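Local coordinates for vascular protein tyrosine phosphatase 1 (Rattus norvegicus, PDB 3I36) that probably removes phosphate from tyrosine residues of other proteins, this chain being the catalytic domain of a receptor-type protein tyrosine phosphatase, at residues E66-E69 with N70-K73; T251-F254 with I255-R259; G274-Y277 with D278-H282. All coordinates share one frame; numbering follows the deposited sequence.

Contact 1. Residues E66-E69 with N70-K73; sequences EIAE and NRGK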
ATOM      1  N   GLU A  66       3.904  -4.428  19.809  1.00 14.90           N
ATOM      2  CA  GLU A  66       4.786  -5.273  20.606  1.00 18.80           C
ATOM      3  C   GLU A  66       4.083  -5.881  21.814  1.00 23.71           C
ATOM      4  O   GLU A  66       4.655  -6.715  22.527  1.00 22.37           O
ATOM      5  CB  GLU A  66       6.022  -4.476  21.036  1.00 20.57           C
ATOM      6  CG  GLU A  66       6.958  -4.185  19.878  1.00 26.28           C
ATOM      7  CD  GLU A  66       8.018  -3.141  20.200  1.00 34.12           C
ATOM      8  OE1 GLU A  66       7.868  -2.416  21.205  1.00 30.93           O
ATOM      9  OE2 GLU A  66       8.997  -3.038  19.430  1.00 36.83           O
ATOM     10  N   ILE A  67       2.845  -5.466  22.052  1.00 18.37           N
ATOM     11  CA  ILE A  67       2.074  -6.072  23.128  1.00 19.36           C
ATOM     12  C   ILE A  67       1.930  -7.561  22.850  1.00 17.68           C
ATOM     13  O   ILE A  67       1.695  -7.965  21.714  1.00 16.87           O
ATOM     14  CB  ILE A  67       0.688  -5.409  23.293  1.00 17.49           C
ATOM     15  CG1 ILE A  67       0.867  -3.941  23.700  1.00 21.19           C
ATOM     16  CG2 ILE A  67      -0.142  -6.156  24.334  1.00 20.24           C
ATOM     17  CD1 ILE A  67      -0.423  -3.182  23.807  1.00 19.76           C
ATOM     18  N   ALA A  68       2.095  -8.376  23.888  1.00 15.49           N
ATOM     19  CA  ALA A  68       2.099  -9.823  23.730  1.00 20.13           C
ATOM     20  C   ALA A  68       0.919 -10.290  22.889  1.00 21.73           C
ATOM     21  O   ALA A  68       1.080 -11.070  21.949  1.00 19.06           O
ATOM     22  CB  ALA A  68       2.095 -10.514  25.106  1.00 20.17           C
ATOM     23  N   GLU A  69      -0.265  -9.794  23.230  1.00 20.15           N
ATOM     24  CA  GLU A  69      -1.498 -10.185  22.561  1.00 21.00           C
ATOM     25  C   GLU A  69      -1.487  -9.824  21.072  1.00 19.09           C
ATOM     26  O   GLU A  69      -2.164 -10.456  20.267  1.00 17.99           O
ATOM     27  CB  GLU A  69      -2.698  -9.514  23.243  1.00 29.56           C
ATOM     28  CG  GLU A  69      -3.031 -10.058  24.635  1.00 47.33           C
ATOM     29  CD  GLU A  69      -1.906  -9.870  25.649  1.00 55.95           C
ATOM     30  OE1 GLU A  69      -1.160  -8.867  25.554  1.00 42.93           O
ATOM     31  OE2 GLU A  69      -1.773 -10.731  26.551  1.00 63.18           O
ATOM     32  N   ASN A  70      -0.717  -8.806  20.707  1.00 14.99           N
ATOM     33  CA  ASN A  70      -0.707  -8.341  19.323  1.00 17.57           C
ATOM     34  C   ASN A  70       0.412  -8.937  18.489  1.00 19.28           C
ATOM     35  O   ASN A  70       0.382  -8.848  17.275  1.00 13.57           O
ATOM     36  CB  ASN A  70      -0.644  -6.818  19.264  1.00 14.33           C
ATOM     37  CG  ASN A  70      -1.879  -6.183  19.818  1.00 14.52           C
ATOM     38  OD1 ASN A  70      -2.945  -6.790  19.803  1.00 20.11           O
ATOM     39  ND2 ASN A  70      -1.752  -4.973  20.331  1.00 12.94           N
ATOM     40  N   ARG A  71       1.397  -9.550  19.136  1.00 17.58           N
ATOM     41  CA  ARG A  71       2.562 -10.001  18.394  1.00 16.91           C
ATOM     42  C   ARG A  71       2.172 -10.994  17.312  1.00 18.95           C
ATOM     43  O   ARG A  71       2.715 -10.974  16.213  1.00 17.19           O
ATOM     44  CB  ARG A  71       3.603 -10.603  19.328  1.00 15.30           C
ATOM     45  CG  ARG A  71       4.241  -9.564  20.242  1.00 20.77           C
ATOM     46  CD  ARG A  71       4.984 -10.228  21.412  1.00 32.04           C
ATOM     47  NE  ARG A  71       5.149  -9.299  22.531  1.00 40.11           N
ATOM     48  CZ  ARG A  71       5.616  -9.637  23.728  1.00 49.02           C
ATOM     49  NH1 ARG A  71       5.976 -10.891  23.968  1.00 53.53           N
ATOM     50  NH2 ARG A  71       5.722  -8.722  24.684  1.00 44.32           N
ATOM     51  N   GLY A  72       1.200 -11.836  17.625  1.00 16.04           N
ATOM     52  CA  GLY A  72       0.757 -12.855  16.697  1.00 18.69           C
ATOM     53  C   GLY A  72      -0.135 -12.287  15.613  1.00 17.48           C
ATOM     54  O   GLY A  72      -0.549 -13.007  14.710  1.00 21.72           O
ATOM     55  N   LYS A  73      -0.436 -10.995  15.705  1.00 13.45           N
ATOM     56  CA  LYS A  73      -1.247 -10.344  14.687  1.00 14.05           C
ATOM     57  C   LYS A  73      -0.336  -9.699  13.656  1.00 17.26           C
ATOM     58  O   LYS A  73      -0.789  -9.085  12.694  1.00 14.73           O
ATOM     59  CB  LYS A  73      -2.160  -9.303  15.329  1.00 16.87           C
ATOM     60  CG  LYS A  73      -3.066  -9.854  16.419  1.00 13.35           C
ATOM     61  CD  LYS A  73      -3.823  -8.708  17.074  1.00 14.49           C
ATOM     62  CE  LYS A  73      -4.708  -9.191  18.220  1.00 11.97           C
ATOM     63  NZ  LYS A  73      -5.336  -8.006  18.876  1.00 12.31           N
TER
HETATM   64  O   HOH W   1      -0.109 -12.857  20.044  1.00 33.52           O

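Contact 2. Residues T251-F254 with I255-R259; sequences TGTF and IAIDR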
ATOM      1  N   THR A 251       3.908  -2.211  -1.483  1.00 10.61           N
ATOM      2  CA  THR A 251       2.888  -1.295  -0.998  1.00  9.18           C
ATOM      3  C   THR A 251       3.412   0.123  -0.999  1.00 12.46           C
ATOM      4  O   THR A 251       2.761   1.027  -1.512  1.00 12.40           O
ATOM      5  CB  THR A 251       2.438  -1.706   0.404  1.00  8.36           C
ATOM      6  OG1 THR A 251       1.643  -2.890   0.288  1.00 10.32           O
ATOM      7  CG2 THR A 251       1.622  -0.596   1.068  1.00  8.21           C
ATOM      8  N   GLY A 252       4.594   0.313  -0.429  1.00 10.15           N
ATOM      9  CA  GLY A 252       5.178   1.642  -0.360  1.00  8.44           C
ATOM     10  C   GLY A 252       5.483   2.145  -1.748  1.00  8.51           C
ATOM     11  O   GLY A 252       5.332   3.320  -2.046  1.00 10.82           O
ATOM     12  N   THR A 253       5.936   1.242  -2.606  1.00 13.70           N
ATOM     13  CA  THR A 253       6.245   1.608  -3.976  1.00  9.05           C
ATOM     14  C   THR A 253       4.983   2.097  -4.677  1.00  8.64           C
ATOM     15  O   THR A 253       4.977   3.147  -5.305  1.00  8.84           O
ATOM     16  CB  THR A 253       6.879   0.423  -4.723  1.00 12.62           C
ATOM     17  OG1 THR A 253       8.067   0.032  -4.032  1.00 12.85           O
ATOM     18  CG2 THR A 253       7.241   0.801  -6.154  1.00  9.02           C
ATOM     19  N   PHE A 254       3.905   1.346  -4.537  1.00  8.54           N
ATOM     20  CA  PHE A 254       2.664   1.737  -5.168  1.00 10.27           C
ATOM     21  C   PHE A 254       2.193   3.094  -4.635  1.00 12.86           C
ATOM     22  O   PHE A 254       1.804   3.987  -5.395  1.00 11.13           O
ATOM     23  CB  PHE A 254       1.599   0.695  -4.904  1.00  8.42           C
ATOM     24  CG  PHE A 254       0.256   1.094  -5.418  1.00 10.89           C
ATOM     25  CD1 PHE A 254      -0.089   0.834  -6.731  1.00 11.61           C
ATOM     26  CD2 PHE A 254      -0.631   1.764  -4.612  1.00 12.06           C
ATOM     27  CE1 PHE A 254      -1.307   1.210  -7.227  1.00 14.31           C
ATOM     28  CE2 PHE A 254      -1.865   2.155  -5.105  1.00 11.35           C
ATOM     29  CZ  PHE A 254      -2.198   1.864  -6.423  1.00 12.50           C
ATOM     30  N   ILE A 255       2.223   3.252  -3.320  1.00 10.08           N
ATOM     31  CA  ILE A 255       1.750   4.500  -2.744  1.00 10.80           C
ATOM     32  C   ILE A 255       2.612   5.655  -3.230  1.00  8.68           C
ATOM     33  O   ILE A 255       2.106   6.723  -3.616  1.00  9.25           O
ATOM     34  CB  ILE A 255       1.756   4.452  -1.223  1.00  8.33           C
ATOM     35  CG1 ILE A 255       0.656   3.502  -0.734  1.00  9.19           C
ATOM     36  CG2 ILE A 255       1.562   5.874  -0.654  1.00  8.68           C
ATOM     37  CD1 ILE A 255       0.663   3.324   0.759  1.00 10.12           C
ATOM     38  N   ALA A 256       3.920   5.435  -3.248  1.00  8.60           N
ATOM     39  CA  ALA A 256       4.828   6.489  -3.695  1.00 11.43           C
ATOM     40  C   ALA A 256       4.553   6.836  -5.148  1.00 12.40           C
ATOM     41  O   ALA A 256       4.540   8.003  -5.518  1.00  9.04           O
ATOM     42  CB  ALA A 256       6.285   6.060  -3.517  1.00  8.84           C
ATOM     43  N   ILE A 257       4.323   5.826  -5.981  1.00  8.86           N
ATOM     44  CA  ILE A 257       4.076   6.096  -7.390  1.00 12.20           C
ATOM     45  C   ILE A 257       2.821   6.953  -7.522  1.00 10.53           C
ATOM     46  O   ILE A 257       2.755   7.899  -8.309  1.00 10.66           O
ATOM     47  CB  ILE A 257       3.813   4.791  -8.140  1.00 15.22           C
ATOM     48  CG1 ILE A 257       5.114   4.017  -8.324  1.00 17.95           C
ATOM     49  CG2 ILE A 257       3.150   5.067  -9.483  1.00 20.57           C
ATOM     50  CD1 ILE A 257       4.881   2.597  -8.831  1.00 17.49           C
ATOM     51  N   ASP A 258       1.814   6.623  -6.738  1.00 10.15           N
ATOM     52  CA  ASP A 258       0.558   7.363  -6.825  1.00 11.05           C
ATOM     53  C   ASP A 258       0.808   8.819  -6.469  1.00 15.28           C
ATOM     54  O   ASP A 258       0.336   9.748  -7.142  1.00 12.06           O
ATOM     55  CB  ASP A 258      -0.485   6.761  -5.889  1.00  9.17           C
ATOM     56  CG  ASP A 258      -1.799   7.521  -5.927  1.00 10.11           C
ATOM     57  OD1 ASP A 258      -2.447   7.549  -6.992  1.00 13.19           O
ATOM     58  OD2 ASP A 258      -2.181   8.087  -4.887  1.00 11.39           O
ATOM     59  N   ARG A 259       1.561   9.013  -5.400  1.00 14.23           N
ATOM     60  CA  ARG A 259       1.864  10.348  -4.936  1.00 13.76           C
ATOM     61  C   ARG A 259       2.718  11.117  -5.931  1.00 12.22           C
ATOM     62  O   ARG A 259       2.479  12.297  -6.172  1.00 12.10           O
ATOM     63  CB  ARG A 259       2.539  10.272  -3.577  1.00 13.77           C
ATOM     64  CG  ARG A 259       1.585   9.758  -2.509  1.00 12.98           C
ATOM     65  CD  ARG A 259       2.278   9.612  -1.178  1.00  9.90           C
ATOM     66  NE  ARG A 259       2.825  10.880  -0.711  1.00 12.55           N
ATOM     67  CZ  ARG A 259       3.291  11.082   0.518  1.00 15.14           C
ATOM     68  NH1 ARG A 259       3.246  10.099   1.410  1.00 11.16           N
ATOM     69  NH2 ARG A 259       3.797  12.262   0.855  1.00 11.58           N
TER

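Contact 3. Residues G274-Y277 with D278-H282; sequences GIVY and DLRMH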
ATOM      1  N   GLY A 274      11.345  12.791  -0.561  1.00 11.40           N
ATOM      2  CA  GLY A 274      10.401  13.366   0.386  1.00 13.99           C
ATOM      3  C   GLY A 274       9.200  12.468   0.593  1.00 16.89           C
ATOM      4  O   GLY A 274       8.688  12.329   1.705  1.00 10.95           O
ATOM      5  N   ILE A 275       8.752  11.839  -0.481  1.00 10.62           N
ATOM      6  CA  ILE A 275       7.639  10.922  -0.363  1.00 11.19           C
ATOM      7  C   ILE A 275       8.036   9.717   0.471  1.00 11.96           C
ATOM      8  O   ILE A 275       7.341   9.361   1.414  1.00 11.31           O
ATOM      9  CB  ILE A 275       7.148  10.467  -1.739  1.00  9.89           C
ATOM     10  CG1 ILE A 275       6.442  11.640  -2.419  1.00 12.30           C
ATOM     11  CG2 ILE A 275       6.178   9.287  -1.602  1.00 12.62           C
ATOM     12  CD1 ILE A 275       6.272  11.452  -3.920  1.00 16.73           C
ATOM     13  N   VAL A 276       9.155   9.089   0.135  1.00 10.43           N
ATOM     14  CA  VAL A 276       9.514   7.865   0.835  1.00 11.68           C
ATOM     15  C   VAL A 276       9.804   8.203   2.277  1.00 12.96           C
ATOM     16  O   VAL A 276       9.431   7.465   3.176  1.00 12.27           O
ATOM     17  CB  VAL A 276      10.706   7.143   0.186  1.00 12.94           C
ATOM     18  CG1 VAL A 276      11.103   5.913   1.023  1.00 11.16           C
ATOM     19  CG2 VAL A 276      10.327   6.746  -1.258  1.00 11.08           C
ATOM     20  N   TYR A 277      10.462   9.334   2.493  1.00 11.52           N
ATOM     21  CA  TYR A 277      10.708   9.803   3.849  1.00 12.60           C
ATOM     22  C   TYR A 277       9.402   9.849   4.641  1.00 12.75           C
ATOM     23  O   TYR A 277       9.283   9.293   5.745  1.00  9.77           O
ATOM     24  CB  TYR A 277      11.321  11.190   3.801  1.00 12.95           C
ATOM     25  CG  TYR A 277      11.848  11.641   5.130  1.00 13.83           C
ATOM     26  CD1 TYR A 277      13.216  11.669   5.376  1.00 15.18           C
ATOM     27  CD2 TYR A 277      10.983  12.048   6.141  1.00 13.31           C
ATOM     28  CE1 TYR A 277      13.708  12.082   6.596  1.00 15.03           C
ATOM     29  CE2 TYR A 277      11.470  12.465   7.367  1.00 18.44           C
ATOM     30  CZ  TYR A 277      12.835  12.478   7.582  1.00 16.28           C
ATOM     31  OH  TYR A 277      13.329  12.880   8.796  1.00 16.12           O
ATOM     32  N   ASP A 278       8.423  10.521   4.066  1.00 11.14           N
ATOM     33  CA  ASP A 278       7.101  10.601   4.659  1.00 11.48           C
ATOM     34  C   ASP A 278       6.520   9.204   4.919  1.00 11.53           C
ATOM     35  O   ASP A 278       6.015   8.922   5.999  1.00 11.51           O
ATOM     36  CB  ASP A 278       6.187  11.370   3.718  1.00 14.98           C
ATOM     37  CG  ASP A 278       4.849  11.673   4.333  1.00 16.65           C
ATOM     38  OD1 ASP A 278       4.788  11.963   5.546  1.00 14.02           O
ATOM     39  OD2 ASP A 278       3.868  11.644   3.580  1.00 13.65           O
ATOM     40  N   LEU A 279       6.597   8.328   3.930  1.00 12.95           N
ATOM     41  CA  LEU A 279       6.115   6.966   4.133  1.00 13.37           C
ATOM     42  C   LEU A 279       6.809   6.316   5.316  1.00 13.03           C
ATOM     43  O   LEU A 279       6.155   5.712   6.163  1.00 11.78           O
ATOM     44  CB  LEU A 279       6.292   6.122   2.874  1.00  9.22           C
ATOM     45  CG  LEU A 279       5.509   6.641   1.664  1.00  9.78           C
ATOM     46  CD1 LEU A 279       5.730   5.687   0.498  1.00 10.65           C
ATOM     47  CD2 LEU A 279       4.026   6.787   1.990  1.00  9.81           C
ATOM     48  N   ARG A 280       8.130   6.450   5.380  1.00 10.58           N
ATOM     49  CA  ARG A 280       8.889   5.859   6.480  1.00 10.06           C
ATOM     50  C   ARG A 280       8.517   6.436   7.844  1.00 12.94           C
ATOM     51  O   ARG A 280       8.664   5.762   8.857  1.00 14.96           O
ATOM     52  CB  ARG A 280      10.383   6.057   6.279  1.00 12.71           C
ATOM     53  CG  ARG A 280      10.951   5.299   5.105  1.00 13.38           C
ATOM     54  CD  ARG A 280      11.080   3.810   5.391  1.00 12.01           C
ATOM     55  NE  ARG A 280      11.577   3.196   4.175  1.00 13.96           N
ATOM     56  CZ  ARG A 280      12.854   3.184   3.822  1.00 14.89           C
ATOM     57  NH1 ARG A 280      13.773   3.706   4.629  1.00 12.71           N
ATOM     58  NH2 ARG A 280      13.211   2.646   2.657  1.00 14.58           N
ATOM     59  N   MET A 281       8.057   7.677   7.868  1.00 12.22           N
ATOM     60  CA  MET A 281       7.596   8.281   9.109  1.00 13.63           C
ATOM     61  C   MET A 281       6.252   7.703   9.522  1.00 12.44           C
ATOM     62  O   MET A 281       5.744   8.008  10.604  1.00 13.20           O
ATOM     63  CB  MET A 281       7.487   9.801   8.966  1.00 10.15           C
ATOM     64  CG  MET A 281       8.823  10.502   8.913  1.00 11.36           C
ATOM     65  SD  MET A 281       9.721  10.219  10.442  1.00 16.31           S
ATOM     66  CE  MET A 281       8.569  10.899  11.638  1.00 17.17           C
ATOM     67  N   HIS A 282       5.661   6.880   8.660  1.00 15.68           N
ATOM     68  CA  HIS A 282       4.347   6.309   8.964  1.00 11.26           C
ATOM     69  C   HIS A 282       4.343   4.801   9.131  1.00  9.89           C
ATOM     70  O   HIS A 282       3.464   4.242   9.771  1.00 12.06           O
ATOM     71  CB  HIS A 282       3.332   6.742   7.917  1.00 12.28           C
ATOM     72  CG  HIS A 282       2.968   8.180   8.036  1.00 12.56           C
ATOM     73  ND1 HIS A 282       3.718   9.186   7.471  1.00 13.38           N
ATOM     74  CD2 HIS A 282       1.970   8.789   8.719  1.00 17.04           C
ATOM     75  CE1 HIS A 282       3.180  10.352   7.771  1.00 16.07           C
ATOM     76  NE2 HIS A 282       2.121  10.141   8.528  1.00 14.84           N
TER

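Contact 1. Residues E66-E69 with N70-K73
The guanidinium of R71 reaches back along the chain and grips the carbonyl oxygen of E66. Its CG stands anti to its own carbonyl carbon (chi1 -68°), and the chain then runs extended from CG to NE, which carries the head past A68 to the start of the turn. NE gives a short, nearly straight bond to E66 O (2.6 Å, N-H...O 165°), and R71 NH2 adds a weak, bent one to E66 O at 3.1 Å. The oxygen lies in the guanidinium plane, although NE sits well above the plane of the E66 carbonyl. CA of A68 rests over one guanidinium face, R71 NE being 3.3 Å from A68 CA, and the small methyl of A68 touches R71 CZ. Between them the backbone forms a single, weakly bonded helical turn with i to i+3 bonds: N70 N donates to I67 O (2.7 Å) and R71 N to A68 O (3.2 Å). A water carries the turn onward, donating to A68 O and accepting from G72 N. On the buried side, N70 uses both ends of its amide. OD1 accepts from K73 NZ at 2.8 Å, the extended lysine chain passing E69 O on its way, and ND2, beside I67 CB at 3.9 Å, donates to A64 O. A leucine here would probably leave the K73 ammonium and the A64 carbonyl without this shared mate and free the lysine end to swing. N70 also touches T96 and Y99, and I67 rests on T96, while E69 is exposed.

Contact 2. Residues T251-F254 with I255-R259
I255 N donates to T251 O at 2.9 Å, the first of four successive i to i+4 bonds that join 251-254 to 255-258 in helix 249-267, which leads out of the phosphatase signature loop CSAGVGR, the probable substrate-binding loop holding the likely nucleophile C244. G252 O accepts from A256 N, T253 O from I257 N and F254 O from D258 N, so every carbonyl of 251-254 is satisfied inside the helix by a donor one turn on. T251 brings its side chain to about 3 Å from that of C244, nearest atoms. Its chi1, measured to OG1, is -73°, which puts OG1 beside the backbone N and CG2 anti to it; T251 CG2 then meets I255 CD1 at 4.0 Å, the two side chains lying side by side. T253 suits a buried helix face because its hydroxyl has a backbone acceptor, OG1 bonding to G249 O, while T253 CG2 touches I257 CD1 at 4.0 Å. The small A256 fits between I275 of helix 272-280 and L296 of helix 290-305. The F254 ring touches L143 and meets I255 obliquely, F254 CD2 lying 4.4 Å from I255 CG1. D258 is buried yet paired, each carboxylate oxygen taking its own arginine: OD1 bridges to R224 and OD2 to R228. Alongside the bonded N-H of I257, I257 CG1 lies 3.1 Å from T253 O.

Contact 3. Residues G274-Y277 with D278-H282
I275 and L279 lie side by side one turn apart, an i to i+4 contact of the alpha-helix 272-280, which packs beside helix 249-267 in the phosphatase domain; I275 CG2 is 4.2 Å from L279 CD1. Successive i to i+4 bonds run beneath them, from L279 N to I275 O and from R280 N to V276 O, both 2.8 Å and straight. Branched aliphatic residues suit this packed face, where I275 meets L260 and L279 meets I255. V276 and R280 also lie side by side, both touching L53 of helix 28-53. The arginine chain bends at chi2 (-75°), bringing V276 CG1 over one face of its guanidinium, 4.2 Å from R280 NE. Its NE and NH2 donate to the carbonyls of M286 and V287, just before the probable substrate-binding Q288, so this buried arginine ties the helix to that loop. D278 has its CB 3.3 Å from I275 O and sends OD2 into a salt bridge with R259. The more solvent-facing side is carried by Y277 and M281, both partly exposed, though their side chains still touch closely. Y277 holds its CG opposite the backbone N (chi1 -169°), which lays the ring alongside M281. M281 CG comes to 3.6 Å from Y277 CE2, and the bends at chi2 and chi3 then place M281 SD and CE, SD lying 5.2 Å from the Y277 ring centroid in an oblique Met-aromatic contact. The backbone is less regular here too: M281 N donates to Y277 O at a bent angle and only weakly to D278 O. That second oxygen has a stronger partner, H282 ND1, whose N-H meets D278 O at 2.7 Å and 176°, in the plane of the imidazole.

In the fold
Contact 2 lies in the core, its centre about 7 Å from the centre of the chain, contact 3 is partly buried, and contact 1 is a surface turn, its centre about 22 Å from that of the chain. Contacts 2 and 3 lie within neighbouring helices, 249-267 and 272-280, which touch: L279 CD1 meets G252 O at 3.5 Å. Contact 1 stands apart, its nearest atoms about 14 Å from contact 2 and 13 Å from contact 3. The chemistry follows depth. In contact 2 regular backbone bonds and methyl packing dominate and charges are paired; contact 3 mixes aliphatic packing with a buried arginine and a partly exposed Tyr-Met pair; in contact 1 long polar side chains and a water complete a short turn.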